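Local coordinates for protein cellulosomal scaffoldin (Acetivibrio cellulolyticus, PDB 3ZUC) that binds crystalline cellulose as the calcium-containing family 3b carbohydrate-binding module of the major cellulosomal scaffoldin, a longer protein that probably also hydrolyses cellulose, at residues 25-30 and 103-108; 36-41 and 93-98; 44-49 and 123-128; 67-72 and 89-94. All coordinates share one frame; numbering follows the deposited sequence.

Interaction 1: 25-30 and 103-108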
# COMPACT_ATOMS: atom_id res chain seq x y z
N LYS A 25 -1.64 5.48 3.28
CA LYS A 25 -2.66 5.04 4.23
C LYS A 25 -3.71 4.23 3.49
O LYS A 25 -4.36 4.75 2.58
CB LYS A 25 -3.34 6.26 4.92
CG LYS A 25 -2.44 6.97 5.85
CD LYS A 25 -3.13 8.04 6.62
CE LYS A 25 -4.24 7.54 7.52
NZ LYS A 25 -4.43 8.47 8.70
N PHE A 26 -3.88 2.98 3.90
CA PHE A 26 -4.86 2.10 3.32
C PHE A 26 -5.96 1.80 4.33
O PHE A 26 -5.69 1.66 5.53
CB PHE A 26 -4.24 0.74 2.97
CG PHE A 26 -3.25 0.75 1.83
CD1 PHE A 26 -1.93 1.06 2.02
CD2 PHE A 26 -3.66 0.38 0.56
CE1 PHE A 26 -1.04 1.02 0.90
CE2 PHE A 26 -2.80 0.32 -0.51
CZ PHE A 26 -1.52 0.64 -0.33
N ARG A 27 -7.18 1.62 3.85
CA ARG A 27 -8.26 1.03 4.64
C ARG A 27 -8.77 -0.17 3.88
O ARG A 27 -9.17 -0.06 2.72
CB ARG A 27 -9.39 2.02 4.93
CG ARG A 27 -10.49 1.40 5.80
CD ARG A 27 -11.35 2.43 6.49
NE ARG A 27 -12.11 3.20 5.53
CZ ARG A 27 -12.75 4.32 5.83
NH1 ARG A 27 -12.69 4.81 7.07
NH2 ARG A 27 -13.43 4.95 4.89
N LEU A 28 -8.72 -1.32 4.54
CA LEU A 28 -9.12 -2.58 3.95
C LEU A 28 -10.41 -3.04 4.60
O LEU A 28 -10.47 -3.14 5.82
CB LEU A 28 -8.05 -3.64 4.19
CG LEU A 28 -6.62 -3.24 3.80
CD1 LEU A 28 -5.68 -4.39 4.10
CD2 LEU A 28 -6.50 -2.74 2.36
N THR A 29 -11.42 -3.35 3.79
CA THR A 29 -12.72 -3.78 4.30
C THR A 29 -13.08 -5.13 3.74
O THR A 29 -13.01 -5.35 2.54
CB THR A 29 -13.83 -2.77 3.93
OG1 THR A 29 -13.49 -1.47 4.42
CG2 THR A 29 -15.19 -3.17 4.53
N ASN A 30 -13.44 -6.05 4.64
CA ASN A 30 -13.99 -7.32 4.22
C ASN A 30 -15.48 -7.13 3.95
O ASN A 30 -16.25 -6.94 4.88
CB ASN A 30 -13.76 -8.37 5.31
CG ASN A 30 -14.26 -9.73 4.92
OD1 ASN A 30 -14.95 -9.91 3.91
ND2 ASN A 30 -13.91 -10.72 5.71
N SER A 103 -13.35 -3.51 8.95
CA SER A 103 -12.25 -2.87 8.26
C SER A 103 -11.10 -2.59 9.19
O SER A 103 -11.27 -2.43 10.41
CB SER A 103 -12.72 -1.57 7.64
OG SER A 103 -13.03 -0.63 8.66
N ILE A 104 -9.92 -2.50 8.60
CA ILE A 104 -8.72 -2.09 9.31
C ILE A 104 -7.98 -1.05 8.49
O ILE A 104 -7.98 -1.06 7.26
CB ILE A 104 -7.77 -3.26 9.59
CG1 ILE A 104 -7.38 -3.98 8.31
CG2 ILE A 104 -8.39 -4.22 10.62
CD1 ILE A 104 -6.20 -4.94 8.46
N GLU A 105 -7.29 -0.16 9.19
CA GLU A 105 -6.38 0.79 8.58
C GLU A 105 -4.95 0.26 8.64
O GLU A 105 -4.57 -0.46 9.57
CB GLU A 105 -6.44 2.15 9.29
CG GLU A 105 -7.81 2.85 9.16
CD GLU A 105 -7.88 4.27 9.73
OE1 GLU A 105 -7.01 5.10 9.43
OE2 GLU A 105 -8.87 4.57 10.43
N VAL A 106 -4.14 0.64 7.65
CA VAL A 106 -2.71 0.38 7.62
C VAL A 106 -2.05 1.71 7.28
O VAL A 106 -2.21 2.22 6.17
CB VAL A 106 -2.37 -0.68 6.59
CG1 VAL A 106 -0.89 -0.91 6.57
CG2 VAL A 106 -3.10 -1.98 6.89
N GLN A 107 -1.32 2.27 8.23
CA GLN A 107 -0.74 3.61 8.10
C GLN A 107 0.78 3.50 8.19
O GLN A 107 1.31 3.00 9.19
CB GLN A 107 -1.26 4.49 9.23
CG GLN A 107 -0.67 5.88 9.27
CD GLN A 107 -1.45 6.77 10.20
OE1 GLN A 107 -2.69 6.78 10.15
NE2 GLN A 107 -0.77 7.51 11.05
N GLY A 108 1.44 3.80 7.07
CA GLY A 108 2.89 3.66 6.96
C GLY A 108 3.62 4.86 6.37
O GLY A 108 2.99 5.75 5.80
O HOH W 1 -7.00 7.75 9.48
O HOH W 2 -11.66 3.59 9.56

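Interaction 2: 36-41 and 93-98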
# COMPACT_ATOMS: atom_id res chain seq x y z
N ILE A 36 -11.21 -13.21 6.12
CA ILE A 36 -10.08 -13.16 5.23
C ILE A 36 -8.80 -13.33 6.03
O ILE A 36 -8.58 -12.64 7.04
CB ILE A 36 -10.06 -11.81 4.48
CG1 ILE A 36 -11.18 -11.80 3.43
CG2 ILE A 36 -8.70 -11.57 3.84
CD1 ILE A 36 -11.43 -10.46 2.80
N ASN A 37 -7.94 -14.23 5.58
CA ASN A 37 -6.64 -14.45 6.22
C ASN A 37 -5.63 -13.39 5.77
O ASN A 37 -5.17 -13.42 4.63
CB ASN A 37 -6.11 -15.85 5.91
CG ASN A 37 -4.87 -16.19 6.72
OD1 ASN A 37 -4.26 -15.32 7.32
ND2 ASN A 37 -4.49 -17.46 6.71
N LEU A 38 -5.29 -12.47 6.66
CA LEU A 38 -4.44 -11.36 6.27
C LEU A 38 -3.04 -11.79 5.88
O LEU A 38 -2.38 -11.09 5.10
CB LEU A 38 -4.37 -10.32 7.38
CG LEU A 38 -5.67 -9.52 7.55
CD1 LEU A 38 -5.63 -8.73 8.85
CD2 LEU A 38 -5.92 -8.58 6.41
N ALA A 39 -2.57 -12.94 6.36
CA ALA A 39 -1.23 -13.39 6.01
C ALA A 39 -1.06 -13.59 4.51
O ALA A 39 0.06 -13.54 4.01
CB ALA A 39 -0.89 -14.68 6.74
N ASP A 40 -2.16 -13.79 3.80
CA ASP A 40 -2.09 -13.97 2.36
C ASP A 40 -2.32 -12.69 1.57
O ASP A 40 -2.26 -12.72 0.35
CB ASP A 40 -3.11 -15.01 1.93
CG ASP A 40 -2.77 -16.36 2.45
OD1 ASP A 40 -1.59 -16.76 2.31
OD2 ASP A 40 -3.64 -16.99 3.05
N VAL A 41 -2.56 -11.57 2.25
CA VAL A 41 -2.86 -10.32 1.57
C VAL A 41 -1.59 -9.50 1.37
O VAL A 41 -0.79 -9.33 2.30
CB VAL A 41 -3.90 -9.51 2.36
CG1 VAL A 41 -4.10 -8.14 1.75
CG2 VAL A 41 -5.23 -10.26 2.41
N SER A 93 1.48 -13.88 10.07
CA SER A 93 0.40 -14.71 10.59
C SER A 93 -0.21 -14.18 11.89
O SER A 93 -1.37 -14.44 12.19
CB SER A 93 0.91 -16.14 10.80
OG SER A 93 1.92 -16.15 11.79
N ALA A 94 0.57 -13.43 12.67
CA ALA A 94 0.07 -12.84 13.91
C ALA A 94 -0.93 -11.71 13.67
O ALA A 94 -1.68 -11.34 14.57
CB ALA A 94 1.22 -12.38 14.80
N ALA A 95 -0.97 -11.16 12.45
CA ALA A 95 -1.98 -10.18 12.12
C ALA A 95 -3.39 -10.76 12.19
O ALA A 95 -4.36 -10.02 12.31
CB ALA A 95 -1.74 -9.60 10.74
N GLY A 96 -3.52 -12.08 12.08
CA GLY A 96 -4.81 -12.73 12.21
C GLY A 96 -5.72 -12.56 11.01
O GLY A 96 -5.26 -12.44 9.88
N THR A 97 -7.02 -12.58 11.29
CA THR A 97 -8.03 -12.53 10.25
C THR A 97 -8.81 -11.23 10.29
O THR A 97 -8.91 -10.57 11.32
CB THR A 97 -9.04 -13.66 10.42
OG1 THR A 97 -9.70 -13.54 11.70
CG2 THR A 97 -8.34 -14.99 10.33
N LEU A 98 -9.36 -10.89 9.13
CA LEU A 98 -10.23 -9.74 9.00
C LEU A 98 -11.66 -10.26 8.91
O LEU A 98 -12.02 -10.94 7.94
CB LEU A 98 -9.86 -8.93 7.76
CG LEU A 98 -10.66 -7.64 7.53
CD1 LEU A 98 -10.45 -6.64 8.65
CD2 LEU A 98 -10.27 -7.03 6.20
O HOH W 3 -3.18 -15.89 10.02

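Interaction 3: 44-49 and 123-128. With CA (calcium ion), chain B; EDO (1,2-ethanediol), chain C.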
# COMPACT_ATOMS: atom_id res chain seq x y z
N HIS A 44 0.29 -3.10 -3.01
CA HIS A 44 1.33 -2.39 -3.75
C HIS A 44 1.03 -0.89 -3.87
O HIS A 44 -0.11 -0.49 -4.14
CB HIS A 44 1.50 -2.89 -5.19
CG HIS A 44 2.07 -4.26 -5.30
ND1 HIS A 44 2.23 -4.88 -6.52
CD2 HIS A 44 2.54 -5.11 -4.37
CE1 HIS A 44 2.76 -6.08 -6.34
NE2 HIS A 44 2.96 -6.25 -5.04
N TYR A 45 2.10 -0.12 -3.74
CA TYR A 45 2.11 1.32 -4.01
C TYR A 45 3.21 1.58 -5.05
O TYR A 45 4.38 1.28 -4.78
CB TYR A 45 2.37 2.11 -2.74
CG TYR A 45 2.29 3.61 -2.91
CD1 TYR A 45 3.40 4.35 -3.30
CD2 TYR A 45 1.09 4.28 -2.72
CE1 TYR A 45 3.31 5.73 -3.48
CE2 TYR A 45 0.99 5.65 -2.90
CZ TYR A 45 2.11 6.37 -3.27
OH TYR A 45 1.96 7.74 -3.41
N TYR A 46 2.84 2.11 -6.21
CA TYR A 46 3.72 2.29 -7.35
C TYR A 46 4.20 3.73 -7.48
O TYR A 46 3.41 4.67 -7.33
CB TYR A 46 2.97 1.92 -8.64
CG TYR A 46 2.53 0.48 -8.70
CD1 TYR A 46 3.40 -0.49 -9.18
CD2 TYR A 46 1.27 0.07 -8.28
CE1 TYR A 46 3.05 -1.82 -9.25
CE2 TYR A 46 0.91 -1.26 -8.34
CZ TYR A 46 1.79 -2.21 -8.82
OH TYR A 46 1.38 -3.53 -8.88
N PHE A 47 5.48 3.90 -7.78
CA PHE A 47 6.06 5.23 -7.80
C PHE A 47 7.31 5.26 -8.67
O PHE A 47 7.84 4.22 -9.07
CB PHE A 47 6.36 5.69 -6.36
CG PHE A 47 7.39 4.86 -5.63
CD1 PHE A 47 7.05 3.64 -5.03
CD2 PHE A 47 8.71 5.29 -5.50
CE1 PHE A 47 7.99 2.89 -4.35
CE2 PHE A 47 9.64 4.55 -4.82
CZ PHE A 47 9.29 3.35 -4.23
N THR A 48 7.78 6.47 -8.95
CA THR A 48 9.11 6.67 -9.50
C THR A 48 10.03 7.16 -8.38
O THR A 48 9.69 8.12 -7.67
CB THR A 48 9.15 7.64 -10.69
OG1 THR A 48 8.76 8.93 -10.24
CG2 THR A 48 8.25 7.17 -11.81
N VAL A 49 11.15 6.49 -8.20
CA VAL A 49 11.99 6.72 -7.03
C VAL A 49 12.72 8.06 -7.03
O VAL A 49 13.04 8.56 -5.95
CB VAL A 49 12.96 5.52 -6.85
CG1 VAL A 49 14.02 5.46 -7.94
CG2 VAL A 49 13.60 5.49 -5.47
N ASP A 123 4.04 10.05 -9.42
CA ASP A 123 3.92 8.66 -9.01
C ASP A 123 2.55 8.09 -9.38
O ASP A 123 1.52 8.68 -9.08
CB ASP A 123 4.12 8.55 -7.50
CG ASP A 123 5.55 8.89 -7.08
OD1 ASP A 123 6.45 8.84 -7.95
OD2 ASP A 123 5.74 9.16 -5.86
N TYR A 124 2.55 6.90 -9.96
CA TYR A 124 1.33 6.24 -10.41
C TYR A 124 0.28 6.18 -9.29
O TYR A 124 -0.90 6.44 -9.54
CB TYR A 124 1.67 4.83 -10.89
CG TYR A 124 0.53 3.98 -11.37
CD1 TYR A 124 -0.17 3.13 -10.53
CD2 TYR A 124 0.21 3.97 -12.71
CE1 TYR A 124 -1.18 2.32 -10.99
CE2 TYR A 124 -0.80 3.16 -13.19
CZ TYR A 124 -1.50 2.35 -12.34
OH TYR A 124 -2.50 1.55 -12.84
N SER A 125 0.69 5.82 -8.08
CA SER A 125 -0.26 5.62 -6.99
C SER A 125 -0.59 6.88 -6.17
O SER A 125 -1.47 6.82 -5.31
CB SER A 125 0.23 4.54 -6.04
OG SER A 125 0.35 3.27 -6.66
N PHE A 126 0.11 7.99 -6.41
CA PHE A 126 -0.07 9.17 -5.56
C PHE A 126 -1.39 9.86 -5.83
O PHE A 126 -1.77 10.08 -6.98
CB PHE A 126 1.07 10.15 -5.87
CG PHE A 126 1.01 11.45 -5.08
CD1 PHE A 126 1.14 11.46 -3.71
CD2 PHE A 126 0.93 12.66 -5.75
CE1 PHE A 126 1.15 12.65 -2.99
CE2 PHE A 126 0.97 13.86 -5.05
CZ PHE A 126 1.07 13.85 -3.67
N ASN A 127 -2.07 10.22 -4.75
CA ASN A 127 -3.31 10.98 -4.81
C ASN A 127 -3.04 12.35 -4.21
O ASN A 127 -2.87 12.49 -3.00
CB ASN A 127 -4.42 10.24 -4.09
CG ASN A 127 -5.75 10.89 -4.31
OD1 ASN A 127 -5.83 12.11 -4.36
ND2 ASN A 127 -6.79 10.10 -4.47
N SER A 128 -2.96 13.36 -5.07
CA SER A 128 -2.58 14.69 -4.60
C SER A 128 -3.73 15.41 -3.86
O SER A 128 -3.49 16.43 -3.22
CB SER A 128 -2.12 15.55 -5.77
OG SER A 128 -3.24 15.90 -6.57
CA CA B . 8.38 10.16 -8.23
C1 EDO C . 3.65 -6.73 -10.33
O1 EDO C . 2.68 -7.00 -9.33
C2 EDO C . 3.79 -5.24 -10.55
O2 EDO C . 2.53 -4.68 -10.93
O HOH W 4 3.98 9.28 -3.80
O HOH W 5 8.37 9.74 -5.79

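Interaction 4: 67-72 and 89-94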
# COMPACT_ATOMS: atom_id res chain seq x y z
N SER A 67 3.83 -4.12 14.15
CA SER A 67 4.98 -5.00 13.93
C SER A 67 4.66 -6.18 13.01
O SER A 67 5.58 -6.83 12.51
CB SER A 67 5.53 -5.54 15.26
OG SER A 67 4.63 -6.41 15.87
N ASN A 68 3.38 -6.42 12.77
CA ASN A 68 2.94 -7.49 11.89
C ASN A 68 2.82 -7.04 10.43
O ASN A 68 2.46 -7.84 9.58
CB ASN A 68 1.60 -8.04 12.38
CG ASN A 68 1.74 -8.68 13.72
OD1 ASN A 68 2.69 -9.42 13.95
ND2 ASN A 68 0.80 -8.43 14.61
N VAL A 69 3.13 -5.77 10.15
CA VAL A 69 2.99 -5.19 8.82
C VAL A 69 4.35 -4.73 8.36
O VAL A 69 4.96 -3.89 9.02
CB VAL A 69 2.03 -4.00 8.87
CG1 VAL A 69 1.86 -3.40 7.48
CG2 VAL A 69 0.68 -4.38 9.48
N THR A 70 4.85 -5.30 7.28
CA THR A 70 6.19 -4.99 6.79
C THR A 70 6.17 -4.66 5.30
O THR A 70 5.20 -4.98 4.60
CB THR A 70 7.17 -6.13 7.08
OG1 THR A 70 6.68 -7.32 6.48
CG2 THR A 70 7.34 -6.33 8.58
N GLY A 71 7.23 -4.02 4.84
CA GLY A 71 7.31 -3.58 3.47
C GLY A 71 8.65 -3.87 2.86
O GLY A 71 9.69 -3.79 3.53
N THR A 72 8.63 -4.16 1.56
CA THR A 72 9.83 -4.31 0.76
C THR A 72 9.64 -3.54 -0.54
O THR A 72 8.52 -3.15 -0.89
CB THR A 72 10.14 -5.78 0.47
OG1 THR A 72 9.00 -6.35 -0.16
CG2 THR A 72 10.50 -6.55 1.72
N ILE A 89 3.57 -4.34 0.65
CA ILE A 89 3.25 -4.51 2.06
C ILE A 89 2.70 -5.91 2.26
O ILE A 89 1.85 -6.37 1.49
CB ILE A 89 2.23 -3.45 2.52
CG1 ILE A 89 2.81 -2.05 2.40
CG2 ILE A 89 1.76 -3.73 3.93
CD1 ILE A 89 1.80 -0.95 2.58
N ALA A 90 3.17 -6.57 3.32
CA ALA A 90 2.75 -7.90 3.71
C ALA A 90 2.38 -7.91 5.20
O ALA A 90 2.81 -7.06 5.99
CB ALA A 90 3.87 -8.90 3.46
N PHE A 91 1.60 -8.92 5.56
CA PHE A 91 1.12 -9.15 6.92
C PHE A 91 1.62 -10.50 7.41
O PHE A 91 1.55 -11.49 6.68
CB PHE A 91 -0.41 -9.22 6.95
CG PHE A 91 -1.09 -7.94 6.56
CD1 PHE A 91 -1.41 -7.69 5.23
CD2 PHE A 91 -1.44 -7.00 7.51
CE1 PHE A 91 -2.05 -6.53 4.88
CE2 PHE A 91 -2.08 -5.83 7.15
CZ PHE A 91 -2.39 -5.60 5.84
N SER A 92 2.09 -10.56 8.65
CA SER A 92 2.48 -11.82 9.25
C SER A 92 1.26 -12.62 9.72
O SER A 92 0.15 -12.10 9.81
CB SER A 92 3.36 -11.55 10.45
OG SER A 92 2.55 -11.03 11.48
N SER A 93 1.48 -13.88 10.07
CA SER A 93 0.40 -14.71 10.59
C SER A 93 -0.21 -14.18 11.89
O SER A 93 -1.37 -14.44 12.19
CB SER A 93 0.91 -16.14 10.80
OG SER A 93 1.92 -16.15 11.79
N ALA A 94 0.57 -13.43 12.67
CA ALA A 94 0.07 -12.84 13.91
C ALA A 94 -0.93 -11.71 13.67
O ALA A 94 -1.68 -11.34 14.57
CB ALA A 94 1.22 -12.38 14.80

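Interaction 1: 25-30 and 103-108
F26 and V106 exchange backbone hydrogen bonds in both directions, and so do L28 and I104, where strands 25-30 and 103-108 run antiparallel at 161° in one sheet of the CBM3 beta-sandwich. F26 N to V106 O is 2.9 Å and V106 N to F26 O is 2.8 Å. Side chains alternate between two faces. F26, L28, I104 and V106 turn to the interior, where they pack at CB level: F26 CB lies 4.3 Å from V106 CB. The F26 ring itself leads off to meet F10 edge-to-face, and L28 and V106 both rest on F91 of the other sheet.

The opposite face is polar. K25 and Q107 run alongside each other in the same direction, and the lysine chain bends at chi3 (63°), bringing CE to 3.1 Å from Q107 OE1. The ammonium NZ of K25 bonds to Q107 OE1 at 2.8 Å, approaching from above the amide plane, 50° out of it. K25 and E105 do not pair directly; a water bridges them, accepting from NZ and donating to E105 OE1, which is also bonded to Y133. R27 makes its salt bridge with E9 on strand 6-12 through NE. A second water lies in the guanidinium plane at its edge, taking a hydrogen bond from R27 NH1 at 3.0 Å and giving one to E105 OE2 at 3.1 Å.

Interaction 2: 36-41 and 93-98
L98 O accepts two hydrogen bonds, one across the contact from I36 N at 3.0 Å and one from N30 ND2, which ties this spot to strand 24-30. With L98 N returning a bond to I36 O at 2.8 Å, in the carbonyl plane, this makes a minimal two-stranded antiparallel sheet, 36-37 against 97-98, at one end of the CBM3 beta-sandwich. I36 O also receives a CA-H...O contact, T97 CA being 3.3 Å away. I36 and L98 form the hydrogen-bonded pair of the little sheet; N37 and T97 are the next, non-hydrogen-bonded one.

Beyond the pair both chains curl into short 3-10 turns, 38-40 and 93-95. L38 N still reaches across to G96 O at 3.2 Å, also in the carbonyl plane, and so continues the pairing one step past the strand. G96, just after the 3-10 turn 93-95, has a positive phi of 75°, which by itself favours glycine. N37 starts the turn on its own side: its CG is anti to the backbone N (chi1 -171°), and OD1 accepts from A39 N at 3.1 Å, an Asx turn. A water lies between N37 OD1 and S93 O.

L38 is the main apolar piece. Its CB and CD1 lie over the backbone of 95-96, with CB 3.4 Å from G96 O. Both L38 and L98 pack on I104, and L38 also meets V64 and F91. The two leucine side chains cross obliquely, L38 CD2 standing 4.2 Å from L98 CB.

Interaction 3: 44-49 and 123-128
T48 and D123 share a calcium ion: T48 gives both its carbonyl O (2.5 Å to the calcium) and OG1 (2.4 Å), and D123 gives OD1, also at 2.4 Å. A water joins them on the metal, and D50, N119 and D122 complete the site. T48 OG1 sits between its backbone N and carbonyl carbon (chi1 64°), on hand for the ion together with O.

The second shell fixes the carboxylate. D123 OD1 also accepts from T48 N at 2.9 Å, met from above the carboxylate plane, and D123 CG packs on F47 CB. OD2 does not bind the metal but takes a hydrogen bond from the calcium-bound water and another from a second water, which in turn accepts from Y45 OH. That hydroxyl has a further partner in N12.

Further out, a type I turn from D123 to F126 docks on the strand. S125 pairs twice with Y46: its OG accepts from Y46 N at 2.8 Å and its N donates to Y46 O at 3.0 Å. S125 OG is held from elsewhere too, by K138 O. S125 CB makes a CH-pi contact over one face of the Y45 ring, 3.6 Å from the centroid. The Y124 side chain extends next to that of Y46 with the same heading, its CD1 against Y46 CB and its hydroxyl bonded to I151 O.

The loop 123-128 thus covers the end of strand 42-47, which lies in its sheet between strands 83-91 and 140-143, with A83 and M76 also touching Y46.

Interaction 4: 67-72 and 89-94
N68 and S92 meet through side chain and backbone at once. The S92 hydroxyl takes the crowded position between its own N and carbonyl carbon (chi1 72°), and from there OG donates to N68 OD1 at 3.0 Å, from above the amide plane, 46° out of it. The same N68 OD1 is 3.4 Å from A94 CB, in the 3-10 turn that starts at S93. The other end of that amide, ND2, is bonded to V64 O. S92 OG also receives a weak bond from A94 N. In the backbone, S92 N donates to N68 O at 2.9 Å.

V69 is the apolar side chain that divides its branches between two neighbours. With CG1 anti to the backbone N (chi1 -179°), that methyl crosses to I89 CG2 at 3.6 Å, while CG2 is directed to the F91 ring and comes within 3.9 Å of its CE2. V69 and F91 project from their strands as parallel neighbours. G71 pairs with I89 without hydrogen bonds between them. From the other sheet V106 packs against V69, and F26 against I89.

T70 and A90, whose side chains project on the opposite face, form the hydrogen-bonded pair, T70 N to A90 O at 3.0 Å and A90 N to T70 O at 2.9 Å. Together these features describe the open end of an antiparallel beta hairpin, strands 69-80 and 83-91, at the edge of one sheet of the CBM3 beta-sandwich.

Interaction 1 belongs to one sheet of the sandwich; interactions 3 and 4 belong to the other, where strands 42-47 and 83-91 are neighbours. The centres of interactions 1 and 4 are about 13 Å apart, and the side chains of the two sheets meet between them. The small two-stranded sheet of interaction 2 lies beside interaction 4, about 9 Å between centres, shares S93 and A94 with it, and touches strands 24-30 and 102-112. Interaction 3, which holds the calcium site, is at the far end, its centre about 25 Å from that of interaction 2. Along the chain the first segments come in order 25-30, 36-41, 44-49, 67-72, then 89-94, 93-98, 103-108 and 123-128, so distant sequence regions interlock in one compact domain.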